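Local coordinates for probable leucine/isoleucine/valine-binding protein (Rhodopirellula baltica, PDB 4KV7) that probably binds leucine, isoleucine, valine or a related small solute, as the periplasmic binding component of an ABC-type uptake system, at residues Y134-A139 with S358-V363; E140-M145 with L246-V251; I159-Q164 with A219-G224; V268-V273 with L373-L378. The protein carries 1 engineered substitution. All coordinates share one frame; numbering follows the deposited sequence.

In the fold
Interaction 2 packs helix 138-151 on the end of strand 244-247, interaction 3 pairs two strands of the same sheet, interaction 4 lays the C-terminal segment on strand 268-271, and interaction 1 joins the loop before the helix to that leading into strand 361-365. Interactions 1 and 2 join through S358 OG and E140 OE2, 2.7 Å apart. Interaction 2 meets interaction 4 where E141 OE1 lies 2.6 Å from T270 OG1, and interaction 3 where L246 O accepts from M222 N at 2.7 Å. Y134 OH, 2.8 Å from V272 O, ties interactions 1 and 4. Y138 of interaction 1 bonds formic acid, probably from the crystallisation liquor, as does Y68, a partner of Q164 in interaction 3.

Interaction 1: Y134-A139 with S358-V363; sequences YRASYA and SKVWPV. With FMT (formic acid), chain B.
The loop 134-136 and the chain 358-361 run 71° apart and come closest at A136 and S358, whose CA atoms are 4.3 Å apart. A136 points its methyl group toward the second segment: CB sits 3.5 Å from K359 O and also rests on the carbonyl carbon of S358. Its apolar neighbour is V360, whose CG2 branch approaches this CB to 4.1 Å. Beside the methyl group a water bridges the two backbones, accepting from A136 N at 3.1 Å and donating to K359 O at 2.7 Å. Y134 holds CG anti to its backbone N (chi1 155°), which brings the phenol tip to W361, with Y134 OH 4.1 Å from W361 CZ3 and the two side chains crossing at about a right angle. That hydroxyl finds its polar partner in V272 O. The aliphatic part of K359 lies over one face of the indole, CG offset toward the rim. Loop 134-136 leads from the sheet ending in strand 131-132 to helix 138-151, and the chain at 358-360 enters strand 361-365; the two are probably adjacent linkers of the hinge between the lobes, as in type I periplasmic binding proteins. S137 starts the helix with a capping box: its OG caps E140 N, and E140 OE1 accepts from S137 N. Y138 OH donates to O1 of a formic acid molecule at 2.6 Å, the acceptor lying in the plane of the ring at its edge.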
# COMPACT_ATOMS: atom_id res chain seq x y z
N TYR A 134 -4.34 -0.79 -8.30
CA TYR A 134 -5.54 -1.16 -7.56
C TYR A 134 -5.97 -0.06 -6.58
O TYR A 134 -7.11 0.39 -6.59
CB TYR A 134 -5.36 -2.51 -6.81
CG TYR A 134 -6.31 -2.57 -5.63
CD1 TYR A 134 -7.68 -2.70 -5.84
CD2 TYR A 134 -5.85 -2.42 -4.33
CE1 TYR A 134 -8.57 -2.67 -4.78
CE2 TYR A 134 -6.74 -2.40 -3.26
CZ TYR A 134 -8.10 -2.52 -3.49
OH TYR A 134 -9.00 -2.49 -2.45
N ARG A 135 -5.05 0.35 -5.72
CA ARG A 135 -5.40 1.06 -4.49
C ARG A 135 -5.65 2.55 -4.66
O ARG A 135 -5.10 3.20 -5.54
CB ARG A 135 -4.31 0.86 -3.43
CG ARG A 135 -2.91 1.29 -3.88
CD ARG A 135 -2.08 1.93 -2.77
NE ARG A 135 -1.74 0.96 -1.72
CZ ARG A 135 -1.24 1.28 -0.54
NH1 ARG A 135 -1.00 0.32 0.35
NH2 ARG A 135 -0.99 2.55 -0.23
N ALA A 136 -6.46 3.07 -3.74
CA ALA A 136 -6.63 4.50 -3.57
C ALA A 136 -5.28 5.16 -3.29
O ALA A 136 -4.31 4.50 -2.89
CB ALA A 136 -7.59 4.77 -2.41
N SER A 137 -5.23 6.47 -3.49
CA SER A 137 -4.00 7.24 -3.40
C SER A 137 -3.77 7.87 -2.03
O SER A 137 -4.69 7.95 -1.21
CB SER A 137 -4.04 8.35 -4.44
OG SER A 137 -4.97 9.33 -4.01
N TYR A 138 -2.56 8.36 -1.80
CA TYR A 138 -2.28 9.11 -0.58
C TYR A 138 -3.09 10.41 -0.54
O TYR A 138 -3.50 10.84 0.54
CB TYR A 138 -0.78 9.41 -0.38
CG TYR A 138 0.09 8.18 -0.23
CD1 TYR A 138 -0.32 7.09 0.54
CD2 TYR A 138 1.31 8.10 -0.88
CE1 TYR A 138 0.48 5.97 0.67
CE2 TYR A 138 2.12 6.99 -0.75
CZ TYR A 138 1.69 5.92 0.02
OH TYR A 138 2.43 4.78 0.14
N ALA A 139 -3.30 11.03 -1.70
CA ALA A 139 -4.16 12.22 -1.75
C ALA A 139 -5.55 11.88 -1.22
O ALA A 139 -6.14 12.66 -0.46
CB ALA A 139 -4.24 12.76 -3.16
N SER A 358 -10.99 4.00 -5.40
CA SER A 358 -10.69 5.23 -4.64
C SER A 358 -11.14 5.09 -3.19
O SER A 358 -11.12 6.06 -2.43
CB SER A 358 -11.35 6.46 -5.26
OG SER A 358 -10.68 6.88 -6.43
N LYS A 359 -11.55 3.89 -2.79
CA LYS A 359 -12.14 3.71 -1.47
C LYS A 359 -11.08 3.69 -0.37
O LYS A 359 -10.02 3.07 -0.51
CB LYS A 359 -12.97 2.44 -1.44
CG LYS A 359 -13.92 2.33 -0.26
CD LYS A 359 -15.16 1.52 -0.63
CE LYS A 359 -16.04 1.25 0.57
NZ LYS A 359 -17.15 0.32 0.21
N VAL A 360 -11.40 4.37 0.72
CA VAL A 360 -10.53 4.45 1.88
C VAL A 360 -11.33 3.93 3.07
O VAL A 360 -12.44 4.41 3.34
CB VAL A 360 -10.08 5.91 2.12
CG1 VAL A 360 -9.32 6.03 3.44
CG2 VAL A 360 -9.24 6.41 0.94
N TRP A 361 -10.77 2.93 3.76
CA TRP A 361 -11.42 2.30 4.90
C TRP A 361 -10.66 2.64 6.16
O TRP A 361 -9.62 2.04 6.43
CB TRP A 361 -11.37 0.79 4.75
CG TRP A 361 -12.37 0.15 3.82
CD1 TRP A 361 -13.60 -0.33 4.15
CD2 TRP A 361 -12.19 -0.14 2.43
NE1 TRP A 361 -14.20 -0.89 3.06
CE2 TRP A 361 -13.35 -0.79 1.98
CE3 TRP A 361 -11.15 0.09 1.52
CZ2 TRP A 361 -13.51 -1.21 0.67
CZ3 TRP A 361 -11.30 -0.34 0.22
CH2 TRP A 361 -12.48 -0.98 -0.20
N PRO A 362 -11.15 3.60 6.95
CA PRO A 362 -10.43 3.91 8.20
C PRO A 362 -10.65 2.82 9.25
O PRO A 362 -11.72 2.23 9.33
CB PRO A 362 -11.06 5.23 8.66
CG PRO A 362 -12.39 5.26 8.02
CD PRO A 362 -12.31 4.47 6.74
N VAL A 363 -9.62 2.56 10.05
CA VAL A 363 -9.75 1.65 11.17
C VAL A 363 -9.25 2.32 12.44
O VAL A 363 -8.39 3.20 12.39
CB VAL A 363 -9.03 0.29 10.95
CG1 VAL A 363 -9.50 -0.37 9.66
CG2 VAL A 363 -7.51 0.45 10.97
C FMT B . 5.88 4.68 0.20
O1 FMT B . 4.95 4.91 -0.59
O2 FMT B . 7.08 4.65 -0.09
O HOH W 1 -8.64 1.44 -2.23

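Interaction 2: E140-M145 with L246-V251; sequences EETAAM and LAVSFV
E141 and M145, one turn apart on helix 138-151, both point at the end of strand 244-247 and the turn after it, a helix-on-sheet contact of the Rossmann-like lobe of a periplasmic binding protein. The E141 chain is extended (chi2 -174°) and presents its carboxylate end-on to S249. Both oxygens use their syn lone pairs: OE1 accepts from S249 N at 2.8 Å with an N-H...O angle of 154°, and OE2 accepts from S249 OG at 2.6 Å. This two-point grip fixes the rotation of the carboxylate; S249 OG sits in the crowded position between its backbone N and carbonyl carbon, where it meets OE2. OE1 also bonds T270 OG1, so the buried group meets three polar partners, which would probably help it stay ionised. V248 lies beside the same oxygen, its CB 3.6 Å from E141 OE1. Selenomethionine M145 is likewise extended and reaches toward L246 tip to tip: M145 SE is 4.0 Å from L246 CB, while L246 CD2 curls back to within 4.0 Å of M145 CG. The terminal methyl passes on between strand and turn, with M145 CE 3.8 Å from V248 CG1 and only 3.3 Å from the backbone oxygen A247 O.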
# COMPACT_ATOMS: atom_id res chain seq x y z
N GLU A 140 -6.08 10.74 -1.64
CA GLU A 140 -7.40 10.31 -1.17
C GLU A 140 -7.42 9.96 0.32
O GLU A 140 -8.37 10.30 1.02
CB GLU A 140 -7.92 9.17 -2.05
CG GLU A 140 -8.25 9.67 -3.46
CD GLU A 140 -8.40 8.59 -4.52
OE1 GLU A 140 -7.77 7.52 -4.42
OE2 GLU A 140 -9.13 8.85 -5.50
N GLU A 141 -6.38 9.30 0.82
CA GLU A 141 -6.33 8.98 2.24
C GLU A 141 -6.27 10.23 3.09
O GLU A 141 -7.00 10.37 4.08
CB GLU A 141 -5.14 8.08 2.58
CG GLU A 141 -5.21 6.69 1.98
CD GLU A 141 -4.07 5.82 2.46
OE1 GLU A 141 -3.94 5.64 3.69
OE2 GLU A 141 -3.28 5.33 1.63
N THR A 142 -5.37 11.14 2.71
CA THR A 142 -5.18 12.37 3.48
C THR A 142 -6.38 13.30 3.42
O THR A 142 -6.68 13.99 4.39
CB THR A 142 -3.88 13.12 3.11
OG1 THR A 142 -3.87 13.41 1.71
CG2 THR A 142 -2.64 12.30 3.50
N ALA A 143 -7.08 13.32 2.29
CA ALA A 143 -8.30 14.11 2.18
C ALA A 143 -9.33 13.58 3.17
O ALA A 143 -10.00 14.36 3.85
CB ALA A 143 -8.84 14.08 0.75
N ALA A 144 -9.48 12.26 3.23
CA ALA A 144 -10.45 11.67 4.15
C ALA A 144 -10.12 12.03 5.60
O ALA A 144 -11.01 12.41 6.37
CB ALA A 144 -10.51 10.17 3.96
N MSE A 145 -8.84 11.93 5.96
CA MSE A 145 -8.40 12.28 7.30
C MSE A 145 -8.68 13.73 7.63
O MSE A 145 -9.24 14.05 8.69
CB MSE A 145 -6.90 12.03 7.44
CG MSE A 145 -6.46 10.60 7.39
SE MSE A 145 -4.55 10.63 7.46
CE MSE A 145 -4.16 8.74 7.75
N LEU A 246 -2.61 9.63 13.27
CA LEU A 246 -3.29 8.98 12.15
C LEU A 246 -2.24 8.44 11.19
O LEU A 246 -1.40 9.20 10.70
CB LEU A 246 -4.19 9.95 11.39
CG LEU A 246 -5.27 10.65 12.21
CD1 LEU A 246 -4.80 12.01 12.72
CD2 LEU A 246 -6.55 10.79 11.40
N ALA A 247 -2.30 7.15 10.89
CA ALA A 247 -1.32 6.49 10.03
C ALA A 247 -1.92 6.24 8.66
O ALA A 247 -3.04 5.72 8.55
CB ALA A 247 -0.90 5.18 10.66
N VAL A 248 -1.19 6.56 7.61
CA VAL A 248 -1.63 6.16 6.28
C VAL A 248 -1.42 4.66 6.10
O VAL A 248 -0.73 4.00 6.89
CB VAL A 248 -0.94 6.95 5.14
CG1 VAL A 248 -1.24 8.45 5.27
CG2 VAL A 248 0.55 6.69 5.08
N SER A 249 -2.00 4.14 5.02
CA SER A 249 -1.98 2.71 4.73
C SER A 249 -0.59 2.09 4.77
O SER A 249 -0.40 0.99 5.31
CB SER A 249 -2.59 2.50 3.35
OG SER A 249 -1.87 3.24 2.39
N PHE A 250 0.37 2.78 4.17
CA PHE A 250 1.71 2.26 3.96
C PHE A 250 2.47 2.04 5.26
O PHE A 250 3.42 1.27 5.28
CB PHE A 250 2.48 3.25 3.07
CG PHE A 250 3.81 2.74 2.56
CD1 PHE A 250 4.98 2.92 3.30
CD2 PHE A 250 3.90 2.10 1.33
CE1 PHE A 250 6.19 2.46 2.83
CE2 PHE A 250 5.11 1.63 0.87
CZ PHE A 250 6.26 1.81 1.62
N VAL A 251 2.08 2.72 6.35
CA VAL A 251 2.76 2.54 7.63
C VAL A 251 2.81 1.07 8.02
O VAL A 251 3.83 0.60 8.52
CB VAL A 251 2.08 3.37 8.74
CG1 VAL A 251 2.68 3.06 10.11
CG2 VAL A 251 2.19 4.85 8.43

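Interaction 3: I159-Q164 with A219-G224; sequences IGFFTQ and AVIMVG
Strands 159-164 and 219-223 form a parallel pair inside the Rossmann-like sheet of this lobe. I159 to T163 bridge A219 to V223 in unbroken register, and five hydrogen bonds alternate between the strands. G160 N donates to A219 O at 2.8 Å and almost straight (171°), G160 O takes I221 N, and the ladder closes with Q164 N on V223 O at 2.9 Å. On the face carrying I159, F161 and T163, the F161 ring lies alongside I221, pointing the same way; F161 CD2 is 3.8 Å from I221 CB and F161 CE2 3.8 Å from I221 CD1. That same I221 CD1 meets I159 CG2 at 3.8 Å, and T163 CG2 packs on V223 CB at 3.7 Å. An alanine in place of F161 would remove the ring and would probably leave I221 less well packed and cost the edge-to-face contact with F173. On the other face V220 CG1 touches F162 CB at 3.9 Å. Strand 193-196 flanks 159-164 and strand 244-247 flanks 219-223; helix 138-151 packs against A219 and I221, and helix 226-238 against F162 and M222.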
# COMPACT_ATOMS: atom_id res chain seq x y z
N ILE A 159 -3.37 20.68 12.51
CA ILE A 159 -3.05 19.40 11.89
C ILE A 159 -1.59 19.40 11.46
O ILE A 159 -1.18 20.18 10.60
CB ILE A 159 -3.95 19.12 10.67
CG1 ILE A 159 -5.42 19.10 11.09
CG2 ILE A 159 -3.56 17.79 10.02
CD1 ILE A 159 -6.38 19.07 9.91
N GLY A 160 -0.81 18.50 12.06
CA GLY A 160 0.61 18.39 11.76
C GLY A 160 0.95 17.11 11.03
O GLY A 160 0.12 16.21 10.89
N PHE A 161 2.19 17.03 10.55
CA PHE A 161 2.63 15.91 9.73
C PHE A 161 3.98 15.40 10.22
O PHE A 161 4.86 16.19 10.56
CB PHE A 161 2.73 16.33 8.27
CG PHE A 161 1.41 16.71 7.69
CD1 PHE A 161 0.87 17.98 7.89
CD2 PHE A 161 0.67 15.78 7.00
CE1 PHE A 161 -0.38 18.31 7.39
CE2 PHE A 161 -0.58 16.10 6.50
CZ PHE A 161 -1.10 17.36 6.70
N PHE A 162 4.12 14.07 10.23
CA PHE A 162 5.39 13.41 10.52
C PHE A 162 5.66 12.51 9.33
O PHE A 162 4.91 11.56 9.11
CB PHE A 162 5.29 12.58 11.79
CG PHE A 162 6.54 11.80 12.09
CD1 PHE A 162 7.68 12.44 12.56
CD2 PHE A 162 6.58 10.42 11.88
CE1 PHE A 162 8.83 11.71 12.82
CE2 PHE A 162 7.72 9.70 12.14
CZ PHE A 162 8.85 10.35 12.61
N THR A 163 6.67 12.84 8.53
CA THR A 163 6.82 12.16 7.25
C THR A 163 8.25 11.76 6.94
O THR A 163 9.21 12.39 7.38
CB THR A 163 6.28 12.98 6.05
OG1 THR A 163 7.24 13.96 5.64
CG2 THR A 163 4.95 13.66 6.37
N GLN A 164 8.37 10.73 6.11
CA GLN A 164 9.66 10.27 5.64
C GLN A 164 10.25 11.33 4.72
O GLN A 164 9.54 11.92 3.90
CB GLN A 164 9.46 8.96 4.90
CG GLN A 164 10.71 8.16 4.64
CD GLN A 164 10.33 6.76 4.26
OE1 GLN A 164 9.91 5.98 5.12
NE2 GLN A 164 10.40 6.44 2.97
N ALA A 219 -3.46 16.89 16.03
CA ALA A 219 -3.49 15.68 15.23
C ALA A 219 -2.19 15.62 14.48
O ALA A 219 -1.69 16.65 13.99
CB ALA A 219 -4.66 15.72 14.24
N VAL A 220 -1.62 14.42 14.37
CA VAL A 220 -0.41 14.21 13.60
C VAL A 220 -0.65 13.09 12.60
O VAL A 220 -0.91 11.94 12.97
CB VAL A 220 0.80 13.86 14.50
CG1 VAL A 220 2.02 13.54 13.66
CG2 VAL A 220 1.10 15.01 15.45
N ILE A 221 -0.57 13.45 11.32
CA ILE A 221 -0.69 12.51 10.22
C ILE A 221 0.69 11.96 9.91
O ILE A 221 1.63 12.70 9.61
CB ILE A 221 -1.34 13.19 8.99
CG1 ILE A 221 -2.81 13.51 9.30
CG2 ILE A 221 -1.25 12.30 7.76
CD1 ILE A 221 -3.51 14.42 8.28
N MSE A 222 0.80 10.64 10.00
CA MSE A 222 2.08 9.94 9.85
C MSE A 222 2.20 9.31 8.47
O MSE A 222 1.43 8.41 8.11
CB MSE A 222 2.23 8.87 10.93
CG MSE A 222 2.12 9.43 12.33
SE MSE A 222 2.49 8.16 13.76
CE MSE A 222 1.21 6.79 13.26
N VAL A 223 3.16 9.82 7.71
CA VAL A 223 3.44 9.32 6.37
C VAL A 223 4.82 8.68 6.45
O VAL A 223 5.83 9.26 6.05
CB VAL A 223 3.38 10.46 5.32
CG1 VAL A 223 3.49 9.88 3.93
CG2 VAL A 223 2.09 11.28 5.46
N GLY A 224 4.85 7.48 7.01
CA GLY A 224 6.10 6.81 7.31
C GLY A 224 5.94 5.32 7.29
O GLY A 224 4.99 4.81 6.70

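Interaction 4: V268-V273 with L373-L378; sequences VATQVV and LAWEEL
Apolar contacts carry most of this junction, centred on V268, which points its branched side chain at the C-terminal segment. Its CG2 branch meets two leucine tips, L373 CD2 at 3.7 Å and L378 CD1 at 3.7 Å; the L373 side chain crosses at about a right angle, that of L378 obliquely. The other branch, CG1, anti to the backbone N (chi1 170°), turns to W375 and lies 4.1 Å from W375 CZ3. An alanine in place of V268 would remove both branches and would probably loosen the packing of L373, L378 and the indole together. T270 adds a contact at the indole's edge: its CG2 lies near the ring plane, 3.7 Å from W375 CZ2. Polar bonds serve each side separately. The T270 hydroxyl is taken up by E141 of helix 138-151. A short 3-10 turn, 375-377, shapes the other segment, with E377 N donating to A374 O at 2.8 Å and L378 N to W375 O at 3.0 Å. W375 also touches A144 and A148, so the indole itself sits between helix 138-151 and strand 268-271, at the margin of the helix-flanked mixed sheet of the periplasmic binding protein fold.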
# COMPACT_ATOMS: atom_id res chain seq x y z
N VAL A 268 -5.69 5.97 14.67
CA VAL A 268 -6.54 5.74 13.50
C VAL A 268 -5.62 5.51 12.31
O VAL A 268 -4.61 6.19 12.16
CB VAL A 268 -7.46 6.95 13.24
CG1 VAL A 268 -8.17 6.83 11.91
CG2 VAL A 268 -8.47 7.09 14.38
N ALA A 269 -5.94 4.52 11.48
CA ALA A 269 -5.11 4.22 10.32
C ALA A 269 -6.01 3.99 9.11
O ALA A 269 -6.92 3.15 9.15
CB ALA A 269 -4.23 2.98 10.58
N THR A 270 -5.75 4.73 8.03
CA THR A 270 -6.55 4.56 6.83
C THR A 270 -6.01 3.40 6.00
O THR A 270 -4.80 3.30 5.77
CB THR A 270 -6.59 5.84 5.98
OG1 THR A 270 -5.27 6.38 5.85
CG2 THR A 270 -7.46 6.89 6.64
N GLN A 271 -6.92 2.54 5.55
CA GLN A 271 -6.57 1.40 4.71
C GLN A 271 -7.14 1.54 3.31
O GLN A 271 -8.14 2.23 3.10
CB GLN A 271 -7.06 0.10 5.35
CG GLN A 271 -6.64 -0.09 6.81
CD GLN A 271 -5.15 0.05 7.01
OE1 GLN A 271 -4.36 -0.54 6.29
NE2 GLN A 271 -4.76 0.85 7.99
N VAL A 272 -6.51 0.84 2.37
CA VAL A 272 -6.96 0.81 0.99
C VAL A 272 -7.67 -0.50 0.66
O VAL A 272 -7.97 -0.77 -0.51
CB VAL A 272 -5.81 1.07 0.01
CG1 VAL A 272 -5.23 2.47 0.23
CG2 VAL A 272 -4.73 0.00 0.15
N VAL A 273 -7.95 -1.28 1.69
CA VAL A 273 -8.67 -2.54 1.61
C VAL A 273 -9.66 -2.57 2.78
O VAL A 273 -9.44 -1.89 3.78
CB VAL A 273 -7.72 -3.77 1.71
CG1 VAL A 273 -6.78 -3.81 0.51
CG2 VAL A 273 -6.93 -3.74 3.02
N LEU A 373 -13.82 1.99 11.36
CA LEU A 373 -14.21 3.23 12.01
C LEU A 373 -15.05 4.07 11.06
O LEU A 373 -14.66 4.27 9.91
CB LEU A 373 -12.97 4.02 12.43
CG LEU A 373 -13.18 5.44 12.98
CD1 LEU A 373 -13.87 5.42 14.34
CD2 LEU A 373 -11.85 6.17 13.07
N ALA A 374 -16.20 4.54 11.53
CA ALA A 374 -16.95 5.54 10.79
C ALA A 374 -16.37 6.90 11.16
O ALA A 374 -16.14 7.17 12.34
CB ALA A 374 -18.43 5.48 11.14
N TRP A 375 -16.10 7.74 10.16
CA TRP A 375 -15.45 9.03 10.42
C TRP A 375 -16.21 9.92 11.41
O TRP A 375 -15.61 10.75 12.10
CB TRP A 375 -15.22 9.80 9.13
CG TRP A 375 -14.08 9.33 8.26
CD1 TRP A 375 -14.17 8.93 6.96
CD2 TRP A 375 -12.68 9.25 8.61
NE1 TRP A 375 -12.92 8.60 6.47
CE2 TRP A 375 -12.00 8.78 7.47
CE3 TRP A 375 -11.96 9.51 9.77
CZ2 TRP A 375 -10.62 8.60 7.45
CZ3 TRP A 375 -10.59 9.32 9.76
CH2 TRP A 375 -9.93 8.87 8.60
N GLU A 376 -17.53 9.76 11.49
CA GLU A 376 -18.31 10.57 12.41
C GLU A 376 -18.06 10.17 13.87
O GLU A 376 -18.51 10.84 14.79
CB GLU A 376 -19.80 10.51 12.07
CG GLU A 376 -20.42 9.14 12.24
CD GLU A 376 -21.72 9.01 11.47
N GLU A 377 -17.34 9.07 14.07
CA GLU A 377 -16.99 8.64 15.41
C GLU A 377 -15.55 8.98 15.76
O GLU A 377 -15.07 8.65 16.84
CB GLU A 377 -17.23 7.14 15.59
CG GLU A 377 -18.66 6.69 15.31
CD GLU A 377 -19.69 7.35 16.21
OE1 GLU A 377 -20.89 7.34 15.86
OE2 GLU A 377 -19.31 7.88 17.28
N LEU A 378 -14.85 9.65 14.84
CA LEU A 378 -13.49 10.09 15.10
C LEU A 378 -13.44 10.97 16.34
O LEU A 378 -14.27 11.87 16.49
CB LEU A 378 -12.92 10.83 13.89
CG LEU A 378 -11.48 11.34 14.00
CD1 LEU A 378 -10.48 10.20 14.08
CD2 LEU A 378 -11.15 12.26 12.82